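Local coordinates for protein dihydroorotase (Campylobacter jejuni subsp. jejuni, PDB 3PNU) that probably catalyses the reversible cyclisation of carbamoyl aspartate to dihydroorotate in de novo pyrimidine synthesis, using two zinc ions, at residues 92-97 / 151-156; 182-187 / 312-317; 213-218 / 286-291. All blocks are in the same frame, centred on the assembly; numbering follows the deposited sequence.

Contact 1: residues 92-97 / 151-156; sequences LMTLFF and PLLVHG. With ZN (zinc ion), chain C.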
ATOM      1  N   LEU A  92      30.658   7.232  -8.248  1.00 46.52           N
ATOM      2  CA  LEU A  92      30.575   6.787  -9.638  1.00 44.99           C
ATOM      3  C   LEU A  92      29.395   7.506 -10.276  1.00 44.39           C
ATOM      4  O   LEU A  92      28.244   7.180 -10.034  1.00 45.29           O
ATOM      5  CB  LEU A  92      30.423   5.276  -9.688  1.00 45.12           C
ATOM      6  CG  LEU A  92      31.573   4.523  -9.020  1.00 44.49           C
ATOM      7  CD1 LEU A  92      31.226   3.062  -8.818  1.00 40.56           C
ATOM      8  CD2 LEU A  92      32.846   4.668  -9.847  1.00 44.80           C
ATOM      9  N   MET A  93      29.700   8.464 -11.130  1.00 43.37           N
ATOM     10  CA  MET A  93      28.698   9.348 -11.700  1.00 42.89           C
ATOM     11  C   MET A  93      27.886   8.783 -12.857  1.00 42.48           C
ATOM     12  O   MET A  93      28.369   7.957 -13.627  1.00 41.41           O
ATOM     13  CB  MET A  93      29.386  10.643 -12.180  1.00 42.75           C
ATOM     14  CG  MET A  93      30.333  11.268 -11.157  1.00 41.09           C
ATOM     15  SD  MET A  93      29.527  11.716  -9.632  1.00 44.23           S
ATOM     16  CE  MET A  93      28.520  13.096 -10.226  1.00 39.72           C
ATOM     17  N   THR A  94      26.646   9.261 -12.975  1.00 40.96           N
ATOM     18  CA  THR A  94      25.791   8.860 -14.067  1.00 40.81           C
ATOM     19  C   THR A  94      25.028  10.037 -14.642  1.00 41.88           C
ATOM     20  O   THR A  94      24.780  11.038 -13.963  1.00 42.15           O
ATOM     21  CB  THR A  94      24.692   7.868 -13.626  1.00 40.96           C
ATOM     22  OG1 THR A  94      23.814   8.523 -12.692  1.00 38.06           O
ATOM     23  CG2 THR A  94      25.277   6.606 -13.018  1.00 37.91           C
ATOM     24  N   LEU A  95      24.645   9.880 -15.899  1.00 43.07           N
ATOM     25  CA  LEU A  95      23.796  10.820 -16.587  1.00 44.43           C
ATOM     26  C   LEU A  95      22.392  10.218 -16.665  1.00 45.90           C
ATOM     27  O   LEU A  95      22.204   8.986 -16.640  1.00 47.46           O
ATOM     28  CB  LEU A  95      24.280  11.083 -18.017  1.00 45.42           C
ATOM     29  CG  LEU A  95      25.567  11.877 -18.217  1.00 43.63           C
ATOM     30  CD1 LEU A  95      25.801  12.057 -19.677  1.00 47.33           C
ATOM     31  CD2 LEU A  95      25.465  13.233 -17.529  1.00 47.31           C
ATOM     32  N   PHE A  96      21.418  11.112 -16.755  1.00 46.22           N
ATOM     33  CA  PHE A  96      20.018  10.770 -16.887  1.00 45.54           C
ATOM     34  C   PHE A  96      19.824  10.403 -18.329  1.00 45.69           C
ATOM     35  O   PHE A  96      20.296  11.118 -19.225  1.00 46.29           O
ATOM     36  CB  PHE A  96      19.214  11.994 -16.540  1.00 46.67           C
ATOM     37  CG  PHE A  96      17.752  11.783 -16.517  1.00 46.72           C
ATOM     38  CD1 PHE A  96      17.101  11.548 -15.320  1.00 45.96           C
ATOM     39  CD2 PHE A  96      17.012  11.871 -17.687  1.00 44.61           C
ATOM     40  CE1 PHE A  96      15.739  11.387 -15.293  1.00 47.93           C
ATOM     41  CE2 PHE A  96      15.653  11.706 -17.665  1.00 47.05           C
ATOM     42  CZ  PHE A  96      15.011  11.458 -16.473  1.00 45.40           C
ATOM     43  N   PHE A  97      19.149   9.293 -18.588  1.00 44.03           N
ATOM     44  CA  PHE A  97      19.009   8.861 -19.965  1.00 43.71           C
ATOM     45  C   PHE A  97      18.152   9.739 -20.861  1.00 45.84           C
ATOM     46  O   PHE A  97      17.114  10.243 -20.459  1.00 44.42           O
ATOM     47  CB  PHE A  97      18.436   7.446 -20.044  1.00 43.17           C
ATOM     48  CG  PHE A  97      18.378   6.918 -21.435  1.00 39.60           C
ATOM     49  CD1 PHE A  97      19.388   6.134 -21.928  1.00 40.68           C
ATOM     50  CD2 PHE A  97      17.336   7.251 -22.273  1.00 43.07           C
ATOM     51  CE1 PHE A  97      19.341   5.655 -23.215  1.00 40.02           C
ATOM     52  CE2 PHE A  97      17.287   6.781 -23.575  1.00 40.16           C
ATOM     53  CZ  PHE A  97      18.280   5.987 -24.042  1.00 39.13           C
ATOM     54  N   PRO A 151      27.354   1.009 -19.516  1.00 42.40           N
ATOM     55  CA  PRO A 151      26.189   0.217 -19.097  1.00 40.90           C
ATOM     56  C   PRO A 151      24.898   1.018 -18.959  1.00 39.49           C
ATOM     57  O   PRO A 151      24.954   2.195 -18.634  1.00 39.95           O
ATOM     58  CB  PRO A 151      26.608  -0.283 -17.718  1.00 41.50           C
ATOM     59  CG  PRO A 151      27.514   0.807 -17.195  1.00 41.68           C
ATOM     60  CD  PRO A 151      28.248   1.330 -18.386  1.00 41.63           C
ATOM     61  N   LEU A 152      23.757   0.370 -19.206  1.00 38.30           N
ATOM     62  CA  LEU A 152      22.434   0.987 -19.070  1.00 36.99           C
ATOM     63  C   LEU A 152      21.828   0.476 -17.756  1.00 36.54           C
ATOM     64  O   LEU A 152      21.623  -0.744 -17.589  1.00 36.78           O
ATOM     65  CB  LEU A 152      21.520   0.627 -20.250  1.00 37.72           C
ATOM     66  CG  LEU A 152      20.110   1.265 -20.292  1.00 39.22           C
ATOM     67  CD1 LEU A 152      20.152   2.768 -20.596  1.00 36.82           C
ATOM     68  CD2 LEU A 152      19.220   0.581 -21.288  1.00 33.17           C
ATOM     69  N   LEU A 153      21.608   1.408 -16.825  1.00 33.42           N
ATOM     70  CA  LEU A 153      21.020   1.142 -15.536  1.00 32.92           C
ATOM     71  C   LEU A 153      19.557   1.546 -15.723  1.00 32.78           C
ATOM     72  O   LEU A 153      19.277   2.630 -16.237  1.00 31.13           O
ATOM     73  CB  LEU A 153      21.688   2.011 -14.449  1.00 32.72           C
ATOM     74  CG  LEU A 153      23.217   2.168 -14.546  1.00 36.81           C
ATOM     75  CD1 LEU A 153      23.732   3.038 -13.391  1.00 32.92           C
ATOM     76  CD2 LEU A 153      23.965   0.810 -14.606  1.00 37.84           C
ATOM     77  N   VAL A 154      18.620   0.705 -15.307  1.00 32.24           N
ATOM     78  CA  VAL A 154      17.216   0.990 -15.560  1.00 32.34           C
ATOM     79  C   VAL A 154      16.328   0.847 -14.354  1.00 33.71           C
ATOM     80  O   VAL A 154      16.485  -0.072 -13.580  1.00 33.64           O
ATOM     81  CB  VAL A 154      16.719  -0.036 -16.626  1.00 35.00           C
ATOM     82  CG1 VAL A 154      15.232   0.124 -16.954  1.00 29.82           C
ATOM     83  CG2 VAL A 154      17.586   0.076 -17.888  1.00 31.23           C
ATOM     84  N   HIS A 155      15.401   1.783 -14.178  1.00 35.92           N
ATOM     85  CA  HIS A 155      14.383   1.672 -13.133  1.00 34.96           C
ATOM     86  C   HIS A 155      13.261   0.939 -13.878  1.00 34.48           C
ATOM     87  O   HIS A 155      12.512   1.545 -14.642  1.00 34.19           O
ATOM     88  CB  HIS A 155      13.935   3.051 -12.649  1.00 36.45           C
ATOM     89  CG  HIS A 155      12.855   2.996 -11.611  1.00 39.44           C
ATOM     90  ND1 HIS A 155      13.049   3.394 -10.307  1.00 41.33           N
ATOM     91  CD2 HIS A 155      11.584   2.533 -11.675  1.00 41.37           C
ATOM     92  CE1 HIS A 155      11.936   3.214  -9.619  1.00 38.32           C
ATOM     93  NE2 HIS A 155      11.033   2.686 -10.424  1.00 41.38           N
ATOM     94  N   GLY A 156      13.170  -0.371 -13.688  1.00 34.39           N
ATOM     95  CA  GLY A 156      12.218  -1.218 -14.435  1.00 33.65           C
ATOM     96  C   GLY A 156      10.773  -1.327 -13.954  1.00 33.67           C
ATOM     97  O   GLY A 156      10.393  -2.293 -13.314  1.00 32.84           O
TER
HETATM   98 ZN    ZN C 336      14.692   3.454  -9.046  1.00 42.27          ZN
HETATM   99  O   HOH W   1      14.699   3.857  -7.065  1.00 45.05           O

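Contact 2: residues 182-187 / 312-317; sequences RLKIVM and KIYDLK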
ATOM      1  N   ARG A 182      25.241  -6.981 -26.708  1.00 47.72           N
ATOM      2  CA  ARG A 182      26.555  -6.658 -26.169  1.00 49.06           C
ATOM      3  C   ARG A 182      26.454  -5.515 -25.173  1.00 47.35           C
ATOM      4  O   ARG A 182      27.463  -5.049 -24.659  1.00 48.73           O
ATOM      5  CB  ARG A 182      27.537  -6.304 -27.293  1.00 50.50           C
ATOM      6  CG  ARG A 182      27.704  -7.423 -28.329  1.00 55.52           C
ATOM      7  CD  ARG A 182      28.613  -7.008 -29.485  1.00 59.16           C
ATOM      8  NE  ARG A 182      28.232  -5.713 -30.059  1.00 63.49           N
ATOM      9  CZ  ARG A 182      27.255  -5.510 -30.947  1.00 65.57           C
ATOM     10  NH1 ARG A 182      26.496  -6.517 -31.384  1.00 64.22           N
ATOM     11  NH2 ARG A 182      27.024  -4.271 -31.387  1.00 67.42           N
ATOM     12  N   LEU A 183      25.237  -5.051 -24.913  1.00 45.22           N
ATOM     13  CA  LEU A 183      25.020  -3.977 -23.946  1.00 43.04           C
ATOM     14  C   LEU A 183      24.830  -4.571 -22.541  1.00 42.38           C
ATOM     15  O   LEU A 183      24.126  -5.562 -22.376  1.00 42.23           O
ATOM     16  CB  LEU A 183      23.765  -3.205 -24.324  1.00 41.48           C
ATOM     17  CG  LEU A 183      23.336  -1.988 -23.496  1.00 40.71           C
ATOM     18  CD1 LEU A 183      24.369  -0.842 -23.536  1.00 36.72           C
ATOM     19  CD2 LEU A 183      22.015  -1.480 -23.998  1.00 31.67           C
ATOM     20  N   LYS A 184      25.467  -3.992 -21.535  1.00 40.66           N
ATOM     21  CA  LYS A 184      25.224  -4.428 -20.177  1.00 40.55           C
ATOM     22  C   LYS A 184      23.989  -3.683 -19.723  1.00 37.78           C
ATOM     23  O   LYS A 184      23.933  -2.447 -19.780  1.00 37.18           O
ATOM     24  CB  LYS A 184      26.396  -4.133 -19.245  1.00 42.63           C
ATOM     25  CG  LYS A 184      27.553  -5.059 -19.456  1.00 46.81           C
ATOM     26  CD  LYS A 184      28.714  -4.700 -18.535  1.00 52.65           C
ATOM     27  CE  LYS A 184      29.922  -5.515 -18.896  1.00 54.69           C
ATOM     28  NZ  LYS A 184      31.142  -4.864 -18.393  1.00 62.79           N
ATOM     29  N   ILE A 185      22.993  -4.442 -19.291  1.00 34.03           N
ATOM     30  CA  ILE A 185      21.742  -3.883 -18.851  1.00 32.55           C
ATOM     31  C   ILE A 185      21.545  -4.288 -17.404  1.00 31.77           C
ATOM     32  O   ILE A 185      21.395  -5.476 -17.097  1.00 30.58           O
ATOM     33  CB  ILE A 185      20.570  -4.392 -19.711  1.00 31.91           C
ATOM     34  CG1 ILE A 185      20.813  -4.077 -21.196  1.00 32.63           C
ATOM     35  CG2 ILE A 185      19.277  -3.786 -19.247  1.00 31.72           C
ATOM     36  CD1 ILE A 185      19.757  -4.635 -22.165  1.00 25.48           C
ATOM     37  N   VAL A 186      21.557  -3.303 -16.515  1.00 31.22           N
ATOM     38  CA  VAL A 186      21.391  -3.582 -15.093  1.00 32.15           C
ATOM     39  C   VAL A 186      19.973  -3.256 -14.650  1.00 32.13           C
ATOM     40  O   VAL A 186      19.536  -2.109 -14.709  1.00 31.50           O
ATOM     41  CB  VAL A 186      22.410  -2.807 -14.225  1.00 32.40           C
ATOM     42  CG1 VAL A 186      22.302  -3.233 -12.751  1.00 30.48           C
ATOM     43  CG2 VAL A 186      23.809  -3.058 -14.742  1.00 30.08           C
ATOM     44  N   MET A 187      19.254  -4.302 -14.248  1.00 32.03           N
ATOM     45  CA  MET A 187      17.905  -4.176 -13.733  1.00 31.13           C
ATOM     46  C   MET A 187      18.048  -3.682 -12.287  1.00 32.26           C
ATOM     47  O   MET A 187      18.335  -4.468 -11.385  1.00 30.87           O
ATOM     48  CB  MET A 187      17.207  -5.546 -13.768  1.00 30.24           C
ATOM     49  CG  MET A 187      17.145  -6.179 -15.168  1.00 30.68           C
ATOM     50  SD  MET A 187      16.184  -7.704 -15.277  1.00 32.19           S
ATOM     51  CE  MET A 187      17.082  -8.759 -14.152  1.00 28.15           C
ATOM     52  N   LYS A 312      34.207  -7.847 -10.402  1.00 38.83           N
ATOM     53  CA  LYS A 312      34.416  -8.784 -11.505  1.00 41.24           C
ATOM     54  C   LYS A 312      33.667  -8.369 -12.782  1.00 40.81           C
ATOM     55  O   LYS A 312      34.215  -8.434 -13.870  1.00 41.30           O
ATOM     56  CB  LYS A 312      34.015 -10.203 -11.090  1.00 42.00           C
ATOM     57  CG  LYS A 312      34.247 -11.207 -12.191  1.00 48.32           C
ATOM     58  CD  LYS A 312      34.055 -12.625 -11.728  1.00 53.92           C
ATOM     59  CE  LYS A 312      34.381 -13.595 -12.854  1.00 54.71           C
ATOM     60  NZ  LYS A 312      34.369 -14.990 -12.344  1.00 61.21           N
ATOM     61  N   ILE A 313      32.421  -7.927 -12.625  1.00 40.85           N
ATOM     62  CA  ILE A 313      31.584  -7.492 -13.736  1.00 39.59           C
ATOM     63  C   ILE A 313      32.164  -6.328 -14.516  1.00 40.89           C
ATOM     64  O   ILE A 313      32.105  -6.309 -15.752  1.00 41.15           O
ATOM     65  CB  ILE A 313      30.185  -7.096 -13.227  1.00 39.53           C
ATOM     66  CG1 ILE A 313      29.429  -8.354 -12.806  1.00 35.52           C
ATOM     67  CG2 ILE A 313      29.412  -6.327 -14.316  1.00 38.07           C
ATOM     68  CD1 ILE A 313      28.134  -8.090 -12.079  1.00 37.62           C
ATOM     69  N   TYR A 314      32.730  -5.362 -13.802  1.00 41.46           N
ATOM     70  CA  TYR A 314      33.281  -4.163 -14.445  1.00 43.14           C
ATOM     71  C   TYR A 314      34.817  -4.085 -14.499  1.00 43.91           C
ATOM     72  O   TYR A 314      35.341  -3.207 -15.169  1.00 44.60           O
ATOM     73  CB  TYR A 314      32.751  -2.885 -13.761  1.00 41.44           C
ATOM     74  CG  TYR A 314      31.256  -2.712 -13.819  1.00 43.80           C
ATOM     75  CD1 TYR A 314      30.460  -3.031 -12.728  1.00 44.57           C
ATOM     76  CD2 TYR A 314      30.623  -2.255 -14.980  1.00 47.22           C
ATOM     77  CE1 TYR A 314      29.096  -2.885 -12.775  1.00 41.51           C
ATOM     78  CE2 TYR A 314      29.256  -2.115 -15.033  1.00 43.87           C
ATOM     79  CZ  TYR A 314      28.495  -2.429 -13.917  1.00 42.43           C
ATOM     80  OH  TYR A 314      27.121  -2.297 -13.933  1.00 41.57           O
ATOM     81  N   ASP A 315      35.522  -4.993 -13.822  1.00 45.87           N
ATOM     82  CA  ASP A 315      37.005  -4.988 -13.770  1.00 46.51           C
ATOM     83  C   ASP A 315      37.497  -3.773 -13.055  1.00 46.30           C
ATOM     84  O   ASP A 315      38.233  -2.970 -13.614  1.00 44.70           O
ATOM     85  CB  ASP A 315      37.652  -5.010 -15.152  1.00 47.92           C
ATOM     86  CG  ASP A 315      37.948  -6.398 -15.641  1.00 53.77           C
ATOM     87  OD1 ASP A 315      38.217  -7.285 -14.803  1.00 59.25           O
ATOM     88  OD2 ASP A 315      37.930  -6.586 -16.877  1.00 58.46           O
ATOM     89  N   LEU A 316      37.068  -3.621 -11.821  1.00 47.09           N
ATOM     90  CA  LEU A 316      37.481  -2.491 -11.039  1.00 47.79           C
ATOM     91  C   LEU A 316      38.770  -2.826 -10.295  1.00 49.78           C
ATOM     92  O   LEU A 316      39.064  -3.994 -10.020  1.00 50.92           O
ATOM     93  CB  LEU A 316      36.398  -2.124 -10.032  1.00 46.03           C
ATOM     94  CG  LEU A 316      35.012  -1.864 -10.594  1.00 44.99           C
ATOM     95  CD1 LEU A 316      34.094  -1.569  -9.431  1.00 42.38           C
ATOM     96  CD2 LEU A 316      34.997  -0.740 -11.611  1.00 39.47           C
ATOM     97  N   LYS A 317      39.525  -1.784  -9.981  1.00 51.13           N
ATOM     98  CA  LYS A 317      40.749  -1.910  -9.233  1.00 53.28           C
ATOM     99  C   LYS A 317      40.861  -0.742  -8.270  1.00 53.78           C
ATOM    100  O   LYS A 317      40.294   0.322  -8.524  1.00 54.44           O
ATOM    101  CB  LYS A 317      41.940  -1.972 -10.187  1.00 53.68           C
ATOM    102  CG  LYS A 317      41.997  -3.292 -10.892  1.00 55.26           C
ATOM    103  CD  LYS A 317      43.274  -3.495 -11.646  1.00 57.98           C
ATOM    104  CE  LYS A 317      43.340  -4.925 -12.119  1.00 60.68           C
ATOM    105  NZ  LYS A 317      43.323  -5.870 -10.972  1.00 59.18           N
TER

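Contact 3: residues 213-218 / 286-291; sequences HLIITL and LPVLAE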
ATOM      1  N   HIS A 213      14.391  -4.615   0.522  1.00 36.22           N
ATOM      2  CA  HIS A 213      13.698  -5.664  -0.218  1.00 34.39           C
ATOM      3  C   HIS A 213      14.101  -7.072   0.171  1.00 37.08           C
ATOM      4  O   HIS A 213      13.400  -8.054  -0.205  1.00 35.87           O
ATOM      5  CB  HIS A 213      13.833  -5.454  -1.712  1.00 34.03           C
ATOM      6  CG  HIS A 213      13.059  -4.282  -2.217  1.00 31.64           C
ATOM      7  ND1 HIS A 213      13.661  -3.142  -2.695  1.00 35.08           N
ATOM      8  CD2 HIS A 213      11.723  -4.065  -2.290  1.00 30.65           C
ATOM      9  CE1 HIS A 213      12.729  -2.278  -3.061  1.00 36.65           C
ATOM     10  NE2 HIS A 213      11.545  -2.813  -2.824  1.00 32.17           N
ATOM     11  N   LEU A 214      15.215  -7.206   0.898  1.00 36.04           N
ATOM     12  CA  LEU A 214      15.624  -8.524   1.382  1.00 38.13           C
ATOM     13  C   LEU A 214      14.872  -8.844   2.668  1.00 39.60           C
ATOM     14  O   LEU A 214      14.835  -9.989   3.102  1.00 39.37           O
ATOM     15  CB  LEU A 214      17.116  -8.566   1.707  1.00 37.41           C
ATOM     16  CG  LEU A 214      18.071  -8.575   0.527  1.00 39.78           C
ATOM     17  CD1 LEU A 214      19.503  -8.329   1.027  1.00 36.39           C
ATOM     18  CD2 LEU A 214      17.928  -9.880  -0.263  1.00 33.01           C
ATOM     19  N   ILE A 215      14.270  -7.807   3.255  1.00 40.59           N
ATOM     20  CA  ILE A 215      13.628  -7.909   4.547  1.00 40.99           C
ATOM     21  C   ILE A 215      12.094  -7.792   4.565  1.00 39.42           C
ATOM     22  O   ILE A 215      11.427  -8.639   5.148  1.00 37.46           O
ATOM     23  CB  ILE A 215      14.225  -6.819   5.476  1.00 40.58           C
ATOM     24  CG1 ILE A 215      15.744  -7.036   5.629  1.00 43.09           C
ATOM     25  CG2 ILE A 215      13.552  -6.843   6.838  1.00 44.10           C
ATOM     26  CD1 ILE A 215      16.491  -5.933   6.410  1.00 39.40           C
ATOM     27  N   ILE A 216      11.549  -6.763   3.915  1.00 38.44           N
ATOM     28  CA  ILE A 216      10.101  -6.508   3.972  1.00 37.72           C
ATOM     29  C   ILE A 216       9.260  -7.049   2.801  1.00 37.56           C
ATOM     30  O   ILE A 216       9.791  -7.379   1.735  1.00 39.51           O
ATOM     31  CB  ILE A 216       9.824  -4.983   4.087  1.00 37.16           C
ATOM     32  CG1 ILE A 216      10.055  -4.274   2.756  1.00 35.88           C
ATOM     33  CG2 ILE A 216      10.682  -4.363   5.199  1.00 34.49           C
ATOM     34  CD1 ILE A 216       9.721  -2.819   2.774  1.00 32.12           C
ATOM     35  N   THR A 217       7.951  -7.150   3.039  1.00 37.16           N
ATOM     36  CA  THR A 217       6.963  -7.508   2.013  1.00 36.76           C
ATOM     37  C   THR A 217       5.866  -6.453   2.100  1.00 37.05           C
ATOM     38  O   THR A 217       5.884  -5.603   2.991  1.00 36.33           O
ATOM     39  CB  THR A 217       6.302  -8.881   2.210  1.00 37.09           C
ATOM     40  OG1 THR A 217       5.368  -8.820   3.298  1.00 39.35           O
ATOM     41  CG2 THR A 217       7.328  -9.971   2.429  1.00 33.20           C
ATOM     42  N   LEU A 218       4.900  -6.507   1.183  1.00 37.07           N
ATOM     43  CA  LEU A 218       3.786  -5.553   1.207  1.00 35.61           C
ATOM     44  C   LEU A 218       3.083  -5.532   2.582  1.00 33.86           C
ATOM     45  O   LEU A 218       2.608  -4.492   3.015  1.00 34.41           O
ATOM     46  CB  LEU A 218       2.763  -5.883   0.108  1.00 34.83           C
ATOM     47  CG  LEU A 218       1.665  -4.836  -0.115  1.00 31.25           C
ATOM     48  CD1 LEU A 218       2.282  -3.507  -0.561  1.00 27.69           C
ATOM     49  CD2 LEU A 218       0.631  -5.321  -1.133  1.00 25.57           C
ATOM     50  N   LEU A 286      25.589  -1.670   6.436  1.00 45.46           N
ATOM     51  CA  LEU A 286      26.591  -2.666   6.794  1.00 46.32           C
ATOM     52  C   LEU A 286      26.215  -3.512   7.985  1.00 45.74           C
ATOM     53  O   LEU A 286      26.241  -4.748   7.899  1.00 48.34           O
ATOM     54  CB  LEU A 286      27.966  -2.019   6.993  1.00 47.50           C
ATOM     55  CG  LEU A 286      28.559  -1.456   5.703  1.00 47.21           C
ATOM     56  CD1 LEU A 286      29.912  -0.818   6.000  1.00 49.01           C
ATOM     57  CD2 LEU A 286      28.673  -2.566   4.656  1.00 41.19           C
ATOM     58  N   PRO A 287      25.858  -2.872   9.097  1.00 45.35           N
ATOM     59  CA  PRO A 287      25.528  -3.725  10.244  1.00 45.80           C
ATOM     60  C   PRO A 287      24.294  -4.607   9.981  1.00 45.86           C
ATOM     61  O   PRO A 287      24.313  -5.818  10.294  1.00 44.91           O
ATOM     62  CB  PRO A 287      25.315  -2.721  11.395  1.00 46.21           C
ATOM     63  CG  PRO A 287      25.234  -1.352  10.752  1.00 46.33           C
ATOM     64  CD  PRO A 287      25.900  -1.434   9.429  1.00 44.56           C
ATOM     65  N   VAL A 288      23.250  -4.030   9.373  1.00 45.39           N
ATOM     66  CA  VAL A 288      22.049  -4.814   9.088  1.00 45.75           C
ATOM     67  C   VAL A 288      22.421  -5.976   8.164  1.00 45.82           C
ATOM     68  O   VAL A 288      22.053  -7.118   8.440  1.00 46.31           O
ATOM     69  CB  VAL A 288      20.893  -3.966   8.499  1.00 47.23           C
ATOM     70  CG1 VAL A 288      19.638  -4.846   8.326  1.00 45.80           C
ATOM     71  CG2 VAL A 288      20.589  -2.748   9.397  1.00 42.67           C
ATOM     72  N   LEU A 289      23.181  -5.695   7.097  1.00 45.32           N
ATOM     73  CA  LEU A 289      23.635  -6.767   6.183  1.00 46.27           C
ATOM     74  C   LEU A 289      24.486  -7.808   6.905  1.00 46.56           C
ATOM     75  O   LEU A 289      24.374  -9.018   6.656  1.00 46.11           O
ATOM     76  CB  LEU A 289      24.431  -6.211   4.995  1.00 45.13           C
ATOM     77  CG  LEU A 289      23.655  -5.603   3.813  1.00 45.68           C
ATOM     78  CD1 LEU A 289      24.615  -5.026   2.787  1.00 42.34           C
ATOM     79  CD2 LEU A 289      22.749  -6.632   3.161  1.00 36.62           C
ATOM     80  N   ALA A 290      25.357  -7.332   7.786  1.00 48.56           N
ATOM     81  CA  ALA A 290      26.207  -8.232   8.555  1.00 49.16           C
ATOM     82  C   ALA A 290      25.333  -9.246   9.321  1.00 49.20           C
ATOM     83  O   ALA A 290      25.536 -10.452   9.220  1.00 48.84           O
ATOM     84  CB  ALA A 290      27.096  -7.430   9.506  1.00 48.84           C
ATOM     85  N   GLU A 291      24.344  -8.756  10.061  1.00 51.25           N
ATOM     86  CA  GLU A 291      23.457  -9.661  10.824  1.00 54.18           C
ATOM     87  C   GLU A 291      22.747 -10.670   9.894  1.00 54.42           C
ATOM     88  O   GLU A 291      22.757 -11.889  10.154  1.00 54.18           O
ATOM     89  CB  GLU A 291      22.471  -8.844  11.695  1.00 55.19           C
ATOM     90  CG  GLU A 291      21.362  -9.632  12.469  1.00 61.77           C
ATOM     91  CD  GLU A 291      21.869 -10.758  13.399  1.00 69.76           C
ATOM     92  OE1 GLU A 291      21.023 -11.500  13.958  1.00 74.35           O
ATOM     93  OE2 GLU A 291      23.092 -10.923  13.570  1.00 74.48           O
TER

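Contact 1: residues 92-97 / 151-156
Thr-94 with Leu-153 and Phe-97 with Leu-152 are two separate touches, unusual in that the continuation of strand 90-93 meets strand 152-154 through side-chain tips alone. The nearest CA pair, Phe-97 and Leu-152, is 8.6 Å apart, too far for backbone pairing. Met-93 and Leu-95 instead bond through their backbones to Phe-113 and Gly-114, which lead toward the carboxylated Lys-116. Thr-94 CG2 lies 3.9 Å from Leu-153 CD1, the two side chains crossing at a slant. With chi1 at 64°, Thr-94 turns its hydroxyl away from this touch, and OG1 is satisfied by Ile-59 O. Leu-153 also packs on Val-58. In the other touch, Leu-152 CD1 approaches the Phe-97 ring obliquely, 3.7 Å from CD1 and 4.0 Å from CE1; helix 135-147 packs against both residues. Following Val-154 in the chain, His-155 binds zinc through ND1 at 2.1 Å. A water lies 2.0 Å from the metal, and Lys-116 and His-189 complete its ligands. Glu-157 OE1 bonds the other ring nitrogen, NE2, so zinc and Glu-157 together restrain the imidazole's rotation. A histidine just after a barrel strand, sharing a zinc with a carboxylated lysine, is characteristic of the binuclear centre of an amidohydrolase TIM barrel.

Contact 2: residues 182-187 / 312-317
Lys-184 and Tyr-314 reach across the contact in opposite senses: the lysine runs from near the N-terminal end of barrel strand 185-187 to the end of helix 299-314, while the tyrosine leans back from that helix toward the strand. The closest CA atoms, those of Lys-184 and Ile-313, are 9.6 Å apart, so long side chains have to bridge the distance. Beyond CG the Lys-184 chain is extended, which carries NZ to Ile-313 O for a hydrogen bond of 3.2 Å. The C=O...N angle is 149° and the donor is tilted 26° from the carbonyl plane, a bent but reasonable approach. This carbonyl belongs to the last turn of the helix, since Asp-315 leaves helical geometry with a positive phi of 65°. The negative end of the helix dipole would probably favour an ammonium group there. NZ also lies obliquely to the Tyr-314 ring, 4.3 Å from Tyr-314 CD2.

Tyr-314 carries the second touch: its OH comes within 3.5 Å of Val-186 CG2, the side chains crossing at an angle. Its CG stands anti to the carbonyl carbon, and from there the ring extends toward the strand and brings the hydroxyl to the valine. Ile-313 CG2 sits 3.7 Å above one ring face, over the centre, and Phe-113 meets the ring edge-to-face. The Ile-313 side chain also packs on Tyr-206, and that of Tyr-314 on Pro-151.

Pro-151, Lys-184 and Tyr-206 lie near the N-terminal ends of strands 152-154, 185-187 and 205-209, whereas the zinc ligands His-155 and His-189 lie toward their C-terminal ends. The arrangement is thus the closure of a TIM barrel at its N-terminal end, where the end of a helix covers the strands on the side away from the metals.

Contact 3: residues 213-218 / 286-291
Ile-215 CD1 against Val-288 CG1, 3.8 Å apart, is the tighter of the two touches in this wholly apolar contact. The side chains cross at an angle. Ile-215 holds its CG1-CD1 arm extended (chi2 174°), which projects the terminal methyl from the loop toward the helix, and Val-288 answers with the methyl branch that lies anti to its backbone N. Beside them, Leu-214 CD1 meets Leu-289 CD2 at 4.2 Å. The two segments pair in opposite order, the loop advancing as the helix goes back: the CA atoms of Leu-214 and Leu-289 are 9.5 Å apart, and those of Ile-215 and Val-288 are 10.1 Å apart.

In the next shell, the helical side is held in regular geometry by Ala-290 N bonded to Leu-286 O at 2.7 Å and Glu-291 N to Pro-287 O at 2.9 Å. The loop has no regular structure of its own and is tied by polar bonds to residues of the surrounding chain. His-213 uses ND1 with Thr-210 OG1 and NE2 with Pro-234 O, both imidazole nitrogens being engaged, while Ile-215 O accepts from Lys-242 NZ. Thr-217 is the N-cap of helix 218-223, and its backbone N is bonded to Asp-220 OD2. Helix 239-250 supports Leu-214 through Cys-246 and Ala-249.

Farther out, strand 352-357 packs on helix 285-296, with Leu-353 against Val-288 and Phe-355 against Pro-287 and Ala-290. The helix thus packs against both the loop after barrel strand 205-209 and the small antiparallel sheet, an arrangement that joins the TIM barrel to the accessory beta-structure found beside it in the amidohydrolase fold.

Contacts 1 and 2 are neighbours, their centres 12 Å apart, because strands 152-154 and 185-187 are adjacent in one parallel sheet. Leu-152 O is 2.8 Å from Val-186 N and Leu-152 N is 2.9 Å from Lys-184 O, both probable hydrogen bonds; Leu-153 CD2 packs 3.9 Å from Val-186 CG2. Segment 151-156 of contact 1 carries the zinc ligand His-155, whereas in contact 2 the side chain of Val-186 lies about 11 Å from a zinc ion. Contact 3 is remote, its centre 24 Å from either of the others, and touches neither; the Leu-214 side chain is about 10 Å from that of the zinc ligand His-189. In sequence, contact 3 is nested within the loop closed by contact 2.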